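Local coordinates for putative lipoprotein YerB (Bacillus subtilis, PDB 2PSB) that is of unknown biochemical function, a putative membrane lipoprotein of the DUF3048 family that interacts with PcrA, an interaction not essential for viability or repair of UV-induced lesions, at residues E77-R83 against P140-S146; I99-W105 against D119-L124; F126-L130 against K152-K157. All blocks are in the same frame, centred on the assembly; numbering follows the deposited sequence.

Interaction 1: residues E77-R83 against P140-S146; sequences ETVGPVR and PHNSYTS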
ATOM      1  N   GLU A  77      -5.887  12.028   8.968  1.00 46.68           N
ATOM      2  CA  GLU A  77      -6.588  12.291  10.220  1.00 46.77           C
ATOM      3  C   GLU A  77      -6.816  10.883  10.752  1.00 45.15           C
ATOM      4  O   GLU A  77      -5.983  10.332  11.470  1.00 45.91           O
ATOM      5  CB  GLU A  77      -7.944  12.957   9.956  1.00 49.94           C
ATOM      6  CG  GLU A  77      -7.894  14.301   9.244  1.00 54.55           C
ATOM      7  CD  GLU A  77      -7.344  15.403  10.125  1.00 55.85           C
ATOM      8  OE1 GLU A  77      -7.386  16.581   9.711  1.00 58.31           O
ATOM      9  OE2 GLU A  77      -6.867  15.089  11.233  1.00 57.14           O
ATOM     10  N   THR A  78      -7.948  10.298  10.378  1.00 42.08           N
ATOM     11  CA  THR A  78      -8.259   8.937  10.782  1.00 38.17           C
ATOM     12  C   THR A  78      -7.827   8.064   9.614  1.00 35.10           C
ATOM     13  O   THR A  78      -7.815   8.506   8.471  1.00 36.94           O
ATOM     14  CB  THR A  78      -9.775   8.731  11.041  1.00 39.07           C
ATOM     15  OG1 THR A  78     -10.374   8.071   9.916  1.00 42.19           O
ATOM     16  CG2 THR A  78     -10.464  10.064  11.285  1.00 34.43           C
ATOM     17  N   VAL A  79      -7.458   6.829   9.905  1.00 33.53           N
ATOM     18  CA  VAL A  79      -7.032   5.906   8.869  1.00 30.11           C
ATOM     19  C   VAL A  79      -7.527   4.508   9.244  1.00 28.86           C
ATOM     20  O   VAL A  79      -7.486   4.114  10.403  1.00 28.50           O
ATOM     21  CB  VAL A  79      -5.472   5.942   8.710  1.00 29.79           C
ATOM     22  CG1 VAL A  79      -4.787   5.551  10.017  1.00 27.28           C
ATOM     23  CG2 VAL A  79      -5.037   5.047   7.573  1.00 24.68           C
ATOM     24  N   GLY A  80      -8.035   3.776   8.259  1.00 29.86           N
ATOM     25  CA  GLY A  80      -8.525   2.435   8.512  1.00 28.99           C
ATOM     26  C   GLY A  80      -9.584   2.033   7.510  1.00 27.51           C
ATOM     27  O   GLY A  80      -9.740   2.706   6.490  1.00 28.26           O
ATOM     28  N   PRO A  81     -10.325   0.942   7.767  1.00 28.26           N
ATOM     29  CA  PRO A  81     -10.148   0.111   8.968  1.00 28.04           C
ATOM     30  C   PRO A  81      -8.792  -0.586   8.971  1.00 29.39           C
ATOM     31  O   PRO A  81      -8.254  -0.924   7.914  1.00 30.05           O
ATOM     32  CB  PRO A  81     -11.307  -0.889   8.884  1.00 28.92           C
ATOM     33  CG  PRO A  81     -12.329  -0.185   8.024  1.00 25.33           C
ATOM     34  CD  PRO A  81     -11.486   0.496   6.981  1.00 28.26           C
ATOM     35  N   VAL A  82      -8.243  -0.800  10.162  1.00 29.51           N
ATOM     36  CA  VAL A  82      -6.951  -1.459  10.286  1.00 28.98           C
ATOM     37  C   VAL A  82      -7.155  -2.957  10.313  1.00 28.36           C
ATOM     38  O   VAL A  82      -8.165  -3.444  10.814  1.00 27.41           O
ATOM     39  CB  VAL A  82      -6.226  -1.010  11.563  1.00 29.37           C
ATOM     40  CG1 VAL A  82      -4.772  -1.481  11.538  1.00 25.46           C
ATOM     41  CG2 VAL A  82      -6.306   0.494  11.681  1.00 23.57           C
ATOM     42  N   ARG A  83      -6.190  -3.688   9.770  1.00 30.49           N
ATOM     43  CA  ARG A  83      -6.282  -5.137   9.704  1.00 30.93           C
ATOM     44  C   ARG A  83      -4.988  -5.842  10.085  1.00 31.20           C
ATOM     45  O   ARG A  83      -3.976  -5.211  10.388  1.00 29.96           O
ATOM     46  CB  ARG A  83      -6.688  -5.571   8.289  1.00 33.67           C
ATOM     47  CG  ARG A  83      -8.089  -6.145   8.172  1.00 38.33           C
ATOM     48  CD  ARG A  83      -8.208  -7.437   8.948  1.00 44.04           C
ATOM     49  NE  ARG A  83      -9.513  -8.070   8.800  1.00 48.83           N
ATOM     50  CZ  ARG A  83      -9.802  -9.278   9.271  1.00 51.36           C
ATOM     51  NH1 ARG A  83      -8.874  -9.972   9.915  1.00 52.45           N
ATOM     52  NH2 ARG A  83     -11.010  -9.798   9.096  1.00 53.01           N
ATOM     53  N   PRO A 140     -14.826  -7.396  12.351  1.00 34.80           N
ATOM     54  CA  PRO A 140     -13.553  -6.723  12.617  1.00 31.92           C
ATOM     55  C   PRO A 140     -13.183  -5.741  11.518  1.00 31.15           C
ATOM     56  O   PRO A 140     -12.022  -5.638  11.147  1.00 32.34           O
ATOM     57  CB  PRO A 140     -12.584  -7.883  12.698  1.00 34.09           C
ATOM     58  CG  PRO A 140     -13.073  -8.771  11.594  1.00 34.56           C
ATOM     59  CD  PRO A 140     -14.600  -8.714  11.728  1.00 34.19           C
ATOM     60  N   HIS A 141     -14.181  -5.024  11.005  1.00 30.68           N
ATOM     61  CA  HIS A 141     -13.984  -4.045   9.937  1.00 29.07           C
ATOM     62  C   HIS A 141     -14.293  -2.649  10.477  1.00 29.40           C
ATOM     63  O   HIS A 141     -14.523  -1.706   9.711  1.00 30.22           O
ATOM     64  CB  HIS A 141     -14.926  -4.346   8.761  1.00 30.98           C
ATOM     65  CG  HIS A 141     -14.826  -5.748   8.241  1.00 29.49           C
ATOM     66  ND1 HIS A 141     -13.648  -6.286   7.774  1.00 30.28           N
ATOM     67  CD2 HIS A 141     -15.757  -6.727   8.124  1.00 31.11           C
ATOM     68  CE1 HIS A 141     -13.851  -7.536   7.394  1.00 29.32           C
ATOM     69  NE2 HIS A 141     -15.123  -7.828   7.597  1.00 29.79           N
ATOM     70  N   ASN A 142     -14.299  -2.515  11.799  1.00 27.55           N
ATOM     71  CA  ASN A 142     -14.618  -1.233  12.412  1.00 26.80           C
ATOM     72  C   ASN A 142     -13.480  -0.655  13.257  1.00 26.57           C
ATOM     73  O   ASN A 142     -13.697   0.228  14.073  1.00 25.95           O
ATOM     74  CB  ASN A 142     -15.886  -1.387  13.259  1.00 27.75           C
ATOM     75  CG  ASN A 142     -15.653  -2.190  14.538  1.00 28.44           C
ATOM     76  OD1 ASN A 142     -14.838  -3.119  14.580  1.00 24.36           O
ATOM     77  ND2 ASN A 142     -16.389  -1.839  15.583  1.00 21.85           N
ATOM     78  N   SER A 143     -12.266  -1.140  13.025  1.00 27.25           N
ATOM     79  CA  SER A 143     -11.096  -0.705  13.782  1.00 28.17           C
ATOM     80  C   SER A 143     -10.247   0.403  13.128  1.00 28.20           C
ATOM     81  O   SER A 143      -9.623   0.193  12.084  1.00 27.29           O
ATOM     82  CB  SER A 143     -10.232  -1.936  14.075  1.00 26.43           C
ATOM     83  OG  SER A 143      -9.009  -1.567  14.672  1.00 32.44           O
ATOM     84  N   TYR A 144     -10.230   1.579  13.752  1.00 28.78           N
ATOM     85  CA  TYR A 144      -9.469   2.719  13.244  1.00 28.55           C
ATOM     86  C   TYR A 144      -8.522   3.357  14.266  1.00 27.64           C
ATOM     87  O   TYR A 144      -8.592   3.091  15.464  1.00 24.19           O
ATOM     88  CB  TYR A 144     -10.398   3.845  12.795  1.00 29.63           C
ATOM     89  CG  TYR A 144     -11.373   3.493  11.704  1.00 31.37           C
ATOM     90  CD1 TYR A 144     -12.532   2.765  11.981  1.00 30.87           C
ATOM     91  CD2 TYR A 144     -11.127   3.875  10.384  1.00 33.04           C
ATOM     92  CE1 TYR A 144     -13.426   2.424  10.971  1.00 31.35           C
ATOM     93  CE2 TYR A 144     -12.007   3.545   9.362  1.00 30.38           C
ATOM     94  CZ  TYR A 144     -13.155   2.814   9.660  1.00 31.77           C
ATOM     95  OH  TYR A 144     -14.017   2.462   8.653  1.00 30.53           O
ATOM     96  N   THR A 145      -7.639   4.210  13.752  1.00 27.35           N
ATOM     97  CA  THR A 145      -6.728   5.000  14.569  1.00 29.39           C
ATOM     98  C   THR A 145      -6.537   6.304  13.810  1.00 30.22           C
ATOM     99  O   THR A 145      -7.235   6.549  12.825  1.00 31.69           O
ATOM    100  CB  THR A 145      -5.360   4.344  14.795  1.00 29.96           C
ATOM    101  OG1 THR A 145      -4.594   5.176  15.672  1.00 26.80           O
ATOM    102  CG2 THR A 145      -4.606   4.182  13.487  1.00 30.38           C
ATOM    103  N   SER A 146      -5.600   7.136  14.258  1.00 30.46           N
ATOM    104  CA  SER A 146      -5.344   8.422  13.618  1.00 30.16           C
ATOM    105  C   SER A 146      -3.874   8.761  13.739  1.00 30.73           C
ATOM    106  O   SER A 146      -3.186   8.206  14.586  1.00 34.07           O
ATOM    107  CB  SER A 146      -6.174   9.521  14.292  1.00 32.07           C
ATOM    108  OG  SER A 146      -5.709   9.776  15.613  1.00 30.65           O
TER
HETATM  109  O   HOH W   1     -10.710  -3.330  10.824  1.00 33.36           O

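Interaction 2: residues I99-W105 against D119-L124; sequences IFVHHGW and DYMNGL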
ATOM      1  N   ILE A  99       7.103   3.196  10.595  1.00 31.31           N
ATOM      2  CA  ILE A  99       6.441   2.771  11.812  1.00 30.45           C
ATOM      3  C   ILE A  99       5.312   1.904  11.253  1.00 29.50           C
ATOM      4  O   ILE A  99       4.494   2.372  10.455  1.00 26.22           O
ATOM      5  CB  ILE A  99       5.865   3.979  12.569  1.00 30.99           C
ATOM      6  CG1 ILE A  99       7.009   4.756  13.223  1.00 34.03           C
ATOM      7  CG2 ILE A  99       4.826   3.527  13.591  1.00 33.94           C
ATOM      8  CD1 ILE A  99       6.622   6.149  13.698  1.00 35.75           C
ATOM      9  N   PHE A 100       5.300   0.636  11.661  1.00 28.90           N
ATOM     10  CA  PHE A 100       4.332  -0.347  11.196  1.00 28.65           C
ATOM     11  C   PHE A 100       3.068  -0.403  12.046  1.00 29.37           C
ATOM     12  O   PHE A 100       3.094  -0.854  13.189  1.00 28.09           O
ATOM     13  CB  PHE A 100       4.999  -1.718  11.176  1.00 28.92           C
ATOM     14  CG  PHE A 100       4.227  -2.761  10.432  1.00 30.74           C
ATOM     15  CD1 PHE A 100       4.033  -2.652   9.052  1.00 28.11           C
ATOM     16  CD2 PHE A 100       3.727  -3.876  11.094  1.00 30.08           C
ATOM     17  CE1 PHE A 100       3.353  -3.645   8.337  1.00 26.59           C
ATOM     18  CE2 PHE A 100       3.041  -4.884  10.383  1.00 29.94           C
ATOM     19  CZ  PHE A 100       2.857  -4.764   9.002  1.00 27.20           C
ATOM     20  N   VAL A 101       1.956   0.046  11.476  1.00 27.13           N
ATOM     21  CA  VAL A 101       0.697   0.042  12.194  1.00 28.53           C
ATOM     22  C   VAL A 101      -0.190  -1.074  11.658  1.00 30.93           C
ATOM     23  O   VAL A 101      -0.305  -1.255  10.441  1.00 30.76           O
ATOM     24  CB  VAL A 101      -0.014   1.392  12.051  1.00 26.81           C
ATOM     25  CG1 VAL A 101      -1.278   1.417  12.918  1.00 23.34           C
ATOM     26  CG2 VAL A 101       0.933   2.500  12.460  1.00 23.83           C
ATOM     27  N   HIS A 102      -0.798  -1.829  12.569  1.00 31.69           N
ATOM     28  CA  HIS A 102      -1.656  -2.939  12.183  1.00 34.70           C
ATOM     29  C   HIS A 102      -2.615  -3.336  13.293  1.00 35.99           C
ATOM     30  O   HIS A 102      -2.805  -2.603  14.264  1.00 36.47           O
ATOM     31  CB  HIS A 102      -0.805  -4.153  11.810  1.00 36.77           C
ATOM     32  CG  HIS A 102       0.036  -4.662  12.938  1.00 37.43           C
ATOM     33  ND1 HIS A 102       0.990  -3.887  13.559  1.00 37.07           N
ATOM     34  CD2 HIS A 102       0.057  -5.860  13.564  1.00 39.55           C
ATOM     35  CE1 HIS A 102       1.565  -4.587  14.522  1.00 39.08           C
ATOM     36  NE2 HIS A 102       1.018  -5.788  14.545  1.00 40.48           N
ATOM     37  N   HIS A 103      -3.218  -4.509  13.143  1.00 37.12           N
ATOM     38  CA  HIS A 103      -4.151  -5.003  14.139  1.00 37.88           C
ATOM     39  C   HIS A 103      -4.310  -6.504  13.971  1.00 39.93           C
ATOM     40  O   HIS A 103      -5.107  -6.979  13.151  1.00 36.89           O
ATOM     41  CB  HIS A 103      -5.502  -4.307  13.995  1.00 37.63           C
ATOM     42  CG  HIS A 103      -6.361  -4.408  15.219  1.00 38.92           C
ATOM     43  ND1 HIS A 103      -7.480  -3.629  15.410  1.00 37.56           N
ATOM     44  CD2 HIS A 103      -6.245  -5.177  16.329  1.00 39.31           C
ATOM     45  CE1 HIS A 103      -8.014  -3.907  16.586  1.00 39.77           C
ATOM     46  NE2 HIS A 103      -7.283  -4.844  17.163  1.00 39.54           N
ATOM     47  N   GLY A 104      -3.544  -7.244  14.767  1.00 41.67           N
ATOM     48  CA  GLY A 104      -3.563  -8.689  14.688  1.00 43.00           C
ATOM     49  C   GLY A 104      -2.425  -9.077  13.773  1.00 45.14           C
ATOM     50  O   GLY A 104      -1.738  -8.206  13.232  1.00 45.41           O
ATOM     51  N   TRP A 105      -2.222 -10.373  13.586  1.00 46.81           N
ATOM     52  CA  TRP A 105      -1.145 -10.847  12.730  1.00 49.03           C
ATOM     53  C   TRP A 105      -1.165 -12.355  12.513  1.00 48.60           C
ATOM     54  O   TRP A 105      -1.884 -13.090  13.190  1.00 47.92           O
ATOM     55  CB  TRP A 105       0.218 -10.451  13.322  1.00 50.06           C
ATOM     56  CG  TRP A 105       0.353 -10.675  14.812  1.00 52.27           C
ATOM     57  CD1 TRP A 105      -0.297 -11.608  15.572  1.00 52.55           C
ATOM     58  CD2 TRP A 105       1.219  -9.963  15.710  1.00 53.44           C
ATOM     59  NE1 TRP A 105       0.107 -11.518  16.887  1.00 52.55           N
ATOM     60  CE2 TRP A 105       1.034 -10.517  16.999  1.00 53.50           C
ATOM     61  CE3 TRP A 105       2.127  -8.906  15.551  1.00 54.50           C
ATOM     62  CZ2 TRP A 105       1.731 -10.055  18.120  1.00 54.79           C
ATOM     63  CZ3 TRP A 105       2.822  -8.446  16.671  1.00 55.40           C
ATOM     64  CH2 TRP A 105       2.615  -9.019  17.938  1.00 55.31           C
ATOM     65  N   ASP A 119       9.561  -1.184  14.259  1.00 38.39           N
ATOM     66  CA  ASP A 119       8.830  -0.467  15.296  1.00 38.14           C
ATOM     67  C   ASP A 119       7.365  -0.581  14.909  1.00 38.51           C
ATOM     68  O   ASP A 119       6.949  -0.011  13.898  1.00 36.12           O
ATOM     69  CB  ASP A 119       9.222   1.015  15.337  1.00 39.46           C
ATOM     70  CG  ASP A 119      10.658   1.233  15.769  1.00 41.97           C
ATOM     71  OD1 ASP A 119      11.094   0.558  16.729  1.00 42.01           O
ATOM     72  OD2 ASP A 119      11.341   2.086  15.155  1.00 40.79           O
ATOM     73  N   TYR A 120       6.587  -1.311  15.703  1.00 36.77           N
ATOM     74  CA  TYR A 120       5.177  -1.495  15.386  1.00 36.57           C
ATOM     75  C   TYR A 120       4.178  -1.001  16.419  1.00 35.46           C
ATOM     76  O   TYR A 120       4.526  -0.654  17.551  1.00 36.18           O
ATOM     77  CB  TYR A 120       4.885  -2.969  15.089  1.00 37.43           C
ATOM     78  CG  TYR A 120       5.122  -3.930  16.241  1.00 38.46           C
ATOM     79  CD1 TYR A 120       6.416  -4.296  16.620  1.00 39.64           C
ATOM     80  CD2 TYR A 120       4.048  -4.522  16.915  1.00 35.93           C
ATOM     81  CE1 TYR A 120       6.634  -5.236  17.636  1.00 39.65           C
ATOM     82  CE2 TYR A 120       4.256  -5.459  17.928  1.00 37.25           C
ATOM     83  CZ  TYR A 120       5.550  -5.815  18.281  1.00 38.22           C
ATOM     84  OH  TYR A 120       5.765  -6.774  19.251  1.00 39.66           O
HETATM   85  N   MSE A 121       2.925  -0.970  15.989  1.00 33.35           N
HETATM   86  CA  MSE A 121       1.798  -0.558  16.810  1.00 32.73           C
HETATM   87  C   MSE A 121       0.708  -1.585  16.504  1.00 32.51           C
HETATM   88  O   MSE A 121       0.174  -1.628  15.391  1.00 31.59           O
HETATM   89  CB  MSE A 121       1.330   0.836  16.409  1.00 34.94           C
HETATM   90  CG  MSE A 121       0.261   1.398  17.306  1.00 37.77           C
HETATM   91 SE   MSE A 121      -0.522   2.954  16.541  1.00 43.04          SE
HETATM   92  CE  MSE A 121       1.044   4.073  16.660  1.00 46.19           C
ATOM     93  N   ASN A 122       0.396  -2.413  17.494  1.00 32.11           N
ATOM     94  CA  ASN A 122      -0.597  -3.465  17.342  1.00 33.14           C
ATOM     95  C   ASN A 122      -1.929  -3.051  17.944  1.00 34.72           C
ATOM     96  O   ASN A 122      -2.020  -2.719  19.135  1.00 34.77           O
ATOM     97  CB  ASN A 122      -0.105  -4.751  18.018  1.00 33.08           C
ATOM     98  CG  ASN A 122      -0.805  -5.993  17.497  1.00 33.77           C
ATOM     99  OD1 ASN A 122      -1.978  -5.954  17.122  1.00 31.07           O
ATOM    100  ND2 ASN A 122      -0.089  -7.110  17.488  1.00 35.78           N
ATOM    101  N   GLY A 123      -2.962  -3.080  17.112  1.00 35.60           N
ATOM    102  CA  GLY A 123      -4.283  -2.713  17.569  1.00 34.72           C
ATOM    103  C   GLY A 123      -4.645  -3.525  18.790  1.00 34.17           C
ATOM    104  O   GLY A 123      -5.450  -3.099  19.614  1.00 34.66           O
ATOM    105  N   LEU A 124      -4.050  -4.702  18.911  1.00 33.55           N
ATOM    106  CA  LEU A 124      -4.330  -5.557  20.058  1.00 36.68           C
ATOM    107  C   LEU A 124      -3.995  -4.840  21.372  1.00 37.85           C
ATOM    108  O   LEU A 124      -4.767  -4.891  22.333  1.00 39.30           O
ATOM    109  CB  LEU A 124      -3.513  -6.857  19.977  1.00 36.08           C
ATOM    110  CG  LEU A 124      -3.647  -7.800  18.771  1.00 36.01           C
ATOM    111  CD1 LEU A 124      -2.860  -9.080  19.056  1.00 35.04           C
ATOM    112  CD2 LEU A 124      -5.100  -8.135  18.508  1.00 32.18           C
TER

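Interaction 3: residues F126-L130 against K152-K157; sequences FDGSL and KAAEQK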
ATOM      1  N   PHE A 126      -3.668  -1.509  21.898  1.00 37.43           N
ATOM      2  CA  PHE A 126      -4.275  -0.202  22.108  1.00 35.58           C
ATOM      3  C   PHE A 126      -5.754  -0.182  21.807  1.00 34.74           C
ATOM      4  O   PHE A 126      -6.370   0.883  21.788  1.00 34.48           O
ATOM      5  CB  PHE A 126      -3.580   0.853  21.246  1.00 34.51           C
ATOM      6  CG  PHE A 126      -2.091   0.889  21.412  1.00 34.96           C
ATOM      7  CD1 PHE A 126      -1.289  -0.071  20.805  1.00 33.22           C
ATOM      8  CD2 PHE A 126      -1.488   1.887  22.174  1.00 34.82           C
ATOM      9  CE1 PHE A 126       0.094  -0.039  20.950  1.00 35.86           C
ATOM     10  CE2 PHE A 126      -0.106   1.932  22.326  1.00 33.70           C
ATOM     11  CZ  PHE A 126       0.691   0.968  21.714  1.00 35.59           C
ATOM     12  N   ASP A 127      -6.324  -1.355  21.570  1.00 35.38           N
ATOM     13  CA  ASP A 127      -7.748  -1.440  21.278  1.00 37.52           C
ATOM     14  C   ASP A 127      -8.496  -0.888  22.485  1.00 38.95           C
ATOM     15  O   ASP A 127      -8.550  -1.533  23.532  1.00 40.49           O
ATOM     16  CB  ASP A 127      -8.153  -2.897  21.020  1.00 38.73           C
ATOM     17  CG  ASP A 127      -9.486  -3.011  20.299  1.00 38.32           C
ATOM     18  OD1 ASP A 127     -10.008  -1.970  19.857  1.00 38.15           O
ATOM     19  OD2 ASP A 127     -10.004  -4.139  20.168  1.00 40.24           O
ATOM     20  N   GLY A 128      -9.055   0.312  22.336  1.00 38.98           N
ATOM     21  CA  GLY A 128      -9.778   0.947  23.425  1.00 38.20           C
ATOM     22  C   GLY A 128      -9.229   2.328  23.744  1.00 40.04           C
ATOM     23  O   GLY A 128      -9.872   3.120  24.423  1.00 40.74           O
ATOM     24  N   SER A 129      -8.033   2.629  23.251  1.00 40.33           N
ATOM     25  CA  SER A 129      -7.426   3.925  23.501  1.00 39.71           C
ATOM     26  C   SER A 129      -6.935   4.585  22.219  1.00 39.56           C
ATOM     27  O   SER A 129      -7.646   5.392  21.622  1.00 40.11           O
ATOM     28  CB  SER A 129      -6.278   3.800  24.522  1.00 37.99           C
ATOM     29  OG  SER A 129      -5.384   2.746  24.217  1.00 36.35           O
ATOM     30  N   LEU A 130      -5.731   4.233  21.788  1.00 38.30           N
ATOM     31  CA  LEU A 130      -5.157   4.814  20.579  1.00 38.75           C
ATOM     32  C   LEU A 130      -5.794   4.239  19.305  1.00 37.65           C
ATOM     33  O   LEU A 130      -5.625   4.782  18.218  1.00 38.38           O
ATOM     34  CB  LEU A 130      -3.640   4.620  20.598  1.00 38.40           C
ATOM     35  CG  LEU A 130      -3.013   5.172  21.888  1.00 37.56           C
ATOM     36  CD1 LEU A 130      -1.509   5.131  21.788  1.00 38.26           C
ATOM     37  CD2 LEU A 130      -3.468   6.612  22.125  1.00 37.29           C
ATOM     38  N   LYS A 152       1.038   9.482  19.549  1.00 38.30           N
ATOM     39  CA  LYS A 152       0.979   9.222  20.981  1.00 38.83           C
ATOM     40  C   LYS A 152       1.520   7.835  21.312  1.00 39.74           C
ATOM     41  O   LYS A 152       2.193   7.653  22.328  1.00 40.92           O
ATOM     42  CB  LYS A 152      -0.455   9.381  21.503  1.00 38.80           C
ATOM     43  CG  LYS A 152      -0.975  10.816  21.449  1.00 39.42           C
ATOM     44  CD  LYS A 152       0.039  11.807  22.033  1.00 42.38           C
ATOM     45  CE  LYS A 152      -0.451  13.256  21.923  1.00 44.34           C
ATOM     46  NZ  LYS A 152       0.536  14.272  22.427  1.00 39.28           N
ATOM     47  N   ALA A 153       1.253   6.863  20.447  1.00 39.56           N
ATOM     48  CA  ALA A 153       1.735   5.507  20.678  1.00 38.70           C
ATOM     49  C   ALA A 153       3.243   5.449  20.463  1.00 40.73           C
ATOM     50  O   ALA A 153       3.932   4.611  21.047  1.00 41.22           O
ATOM     51  CB  ALA A 153       1.022   4.522  19.751  1.00 37.02           C
ATOM     52  N   ALA A 154       3.755   6.343  19.619  1.00 42.93           N
ATOM     53  CA  ALA A 154       5.191   6.400  19.354  1.00 44.21           C
ATOM     54  C   ALA A 154       5.868   7.027  20.575  1.00 45.27           C
ATOM     55  O   ALA A 154       6.956   6.622  20.965  1.00 43.98           O
ATOM     56  CB  ALA A 154       5.471   7.238  18.113  1.00 42.37           C
ATOM     57  N   GLU A 155       5.202   8.011  21.172  1.00 47.16           N
ATOM     58  CA  GLU A 155       5.718   8.694  22.352  1.00 49.91           C
ATOM     59  C   GLU A 155       5.853   7.763  23.561  1.00 50.04           C
ATOM     60  O   GLU A 155       6.658   8.026  24.456  1.00 50.46           O
ATOM     61  CB  GLU A 155       4.817   9.882  22.708  1.00 51.85           C
ATOM     62  CG  GLU A 155       4.924  11.039  21.726  1.00 55.93           C
ATOM     63  CD  GLU A 155       3.829  12.081  21.897  1.00 59.51           C
ATOM     64  OE1 GLU A 155       3.663  12.614  23.020  1.00 61.60           O
ATOM     65  OE2 GLU A 155       3.136  12.377  20.898  1.00 60.03           O
ATOM     66  N   GLN A 156       5.074   6.682  23.587  1.00 49.91           N
ATOM     67  CA  GLN A 156       5.132   5.733  24.697  1.00 49.15           C
ATOM     68  C   GLN A 156       6.177   4.648  24.477  1.00 49.28           C
ATOM     69  O   GLN A 156       6.814   4.196  25.425  1.00 49.70           O
ATOM     70  CB  GLN A 156       3.792   5.034  24.902  1.00 49.85           C
ATOM     71  CG  GLN A 156       2.587   5.925  25.045  1.00 51.64           C
ATOM     72  CD  GLN A 156       1.334   5.114  25.333  1.00 52.38           C
ATOM     73  OE1 GLN A 156       0.215   5.635  25.296  1.00 52.36           O
ATOM     74  NE2 GLN A 156       1.519   3.827  25.628  1.00 50.94           N
ATOM     75  N   LYS A 157       6.330   4.213  23.230  1.00 47.75           N
ATOM     76  CA  LYS A 157       7.293   3.169  22.896  1.00 47.10           C
ATOM     77  C   LYS A 157       8.671   3.728  22.583  1.00 46.04           C
ATOM     78  O   LYS A 157       9.599   2.980  22.276  1.00 46.19           O
ATOM     79  CB  LYS A 157       6.808   2.352  21.692  1.00 47.24           C
ATOM     80  CG  LYS A 157       6.070   1.074  22.043  1.00 47.92           C
ATOM     81  CD  LYS A 157       4.679   1.353  22.582  1.00 48.17           C
ATOM     82  CE  LYS A 157       3.941   0.055  22.900  1.00 49.75           C
ATOM     83  NZ  LYS A 157       4.618  -0.744  23.956  1.00 51.22           N
TER

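Interaction 1: residues E77-R83 against P140-S146
Start with the backbone polar groups, because they define this antiparallel pairing. Val-79 and Thr-145 form the hydrogen-bonded pair: Val-79 N donates to Thr-145 O at 2.9 Å, while the return bond from Thr-145 N to Val-79 O is weak at 3.4 Å. Beside it, Thr-78 and Ser-146 make a non-hydrogen-bonded pair with their CA atoms 4.1 Å apart. A cis peptide precedes Pro-81, and beyond it Val-82 N donates to Ser-143 O at 2.6 Å. A water then takes over, donating to Val-82 O at 2.5 Å and to Pro-140 O at 2.7 Å and accepting weakly from Ser-143 N at 3.5 Å. Pro-81 lies on the Tyr-144 ring in a CH-pi contact, its CA 4.1 Å from the ring centroid. Gly-80 is a necessity here, since a CB would collide with Tyr-144 CD2. Several side-chain polar groups find their partners outside the two segments: His-141 ND1 in Asn-38, Ser-143 OG in His-103, Thr-145 OG1 in Leu-130 O, and Ser-146 OG, as N-cap of helix 147-157, in Tyr-149 N. Strand 143-146 is the middle of a three-stranded antiparallel sheet, between 78-79 and 132-133, and leads directly into that helix.

Interaction 2: residues I99-W105 against D119-L124
One asparagine oxygen serves two backbone donors where two parallel strands end: Asn-122 OD1 accepts from Gly-104 N of the loop after strand 99-102, at 3.1 Å, and also from Leu-124 N, capping the helix that starts at Gly-123, although the position of Leu-124 N is less certain. The setting is a beta-alpha-beta unit, strand 99-102, helix 107-114 and strand 120-122, whose strands run 13° from parallel. Their backbones alternate in the usual parallel manner. Phe-100 N donates to Asp-119 O at 2.9 Å, Met-121 N to Phe-100 O at 2.8 Å, His-102 N to Met-121 O at 3.0 Å, and Gly-123 N to His-102 O at 2.9 Å, so the pairing carries on into the first residue of the helix. Val-101 and the selenomethionine Met-121 share one face of the sheet, with Val-101 CG1 4.0 Å from Met-121 SE. On the other face His-102 and Tyr-120 meet rim to rim, and Trp-105 completes an aromatic cluster, its CZ3 3.5 Å from Tyr-120 CE2. Leu-113 of the crossover helix touches both Tyr-120 and Trp-105. Asp-119 OD2 forms salt bridges with Lys-160 and Arg-31. At the turn into the helix Gly-123 packs flat against His-103, where a CB would clash with the imidazole; Gly-123 CA sits 3.6 Å from the centroid of the His-103 ring.

Interaction 3: residues F126-L130 against K152-K157
Leu-130 and Phe-126 supply all the surface that 126-130 buries here, and both point their side chains at one small residue, Ala-153, on the helix. Leu-130 CD1 comes to 3.3 Å from Ala-153 CB, a tight approach, and Phe-126 CE2 lies 3.8 Å from the same methyl. No hydrogen bond crosses between the segments; the contact is essentially apolar. Around this centre the longer helix side chains add their carbon atoms: Lys-157 CE meets the edge of the Phe-126 ring, 3.6 Å from Phe-126 CZ, and Lys-152 CB is 4.1 Å from Leu-130 CD2. Gln-156 spans the two, with OE1 3.9 Å from Leu-130 CD1 and NE2 4.1 Å from Phe-126 CE2. A type II beta turn from Phe-126 to Ser-129 reverses the chain between the two, consistent with both side chains facing the helix; it is closed by Ser-129 N donating to Phe-126 O at 2.8 Å, and Ser-129 OG bonds to that oxygen too, at 3.2 Å. Gly-128 has the positive phi this turn needs. In the fold, the loop links helix 123-126 to strand 132-133 and lies against helix 147-157, while Met-121 of strand 120-122 touches both Phe-126 and Ala-153.

How the interactions relate
All three contacts belong to the N-terminal DUF3048 region and lie on the same side of the chain's centre. Interaction 2 is nested within the loop closed by interaction 1, their centres about 11 Å apart, and His-103 joins them: its ND1 is 2.7 Å from Ser-143 OG and its N 2.9 Å from Arg-83 O, both probable hydrogen bonds. Interactions 2 and 3, with centres about 10 Å apart, follow in series and meet where Met-121 CE packs 3.1 Å from Ala-153 CB. Interactions 1 and 3 cross along the chain, linked by Thr-145 OG1 to Leu-130 O at 2.8 Å, also a probable hydrogen bond. No active site is known to relate them to.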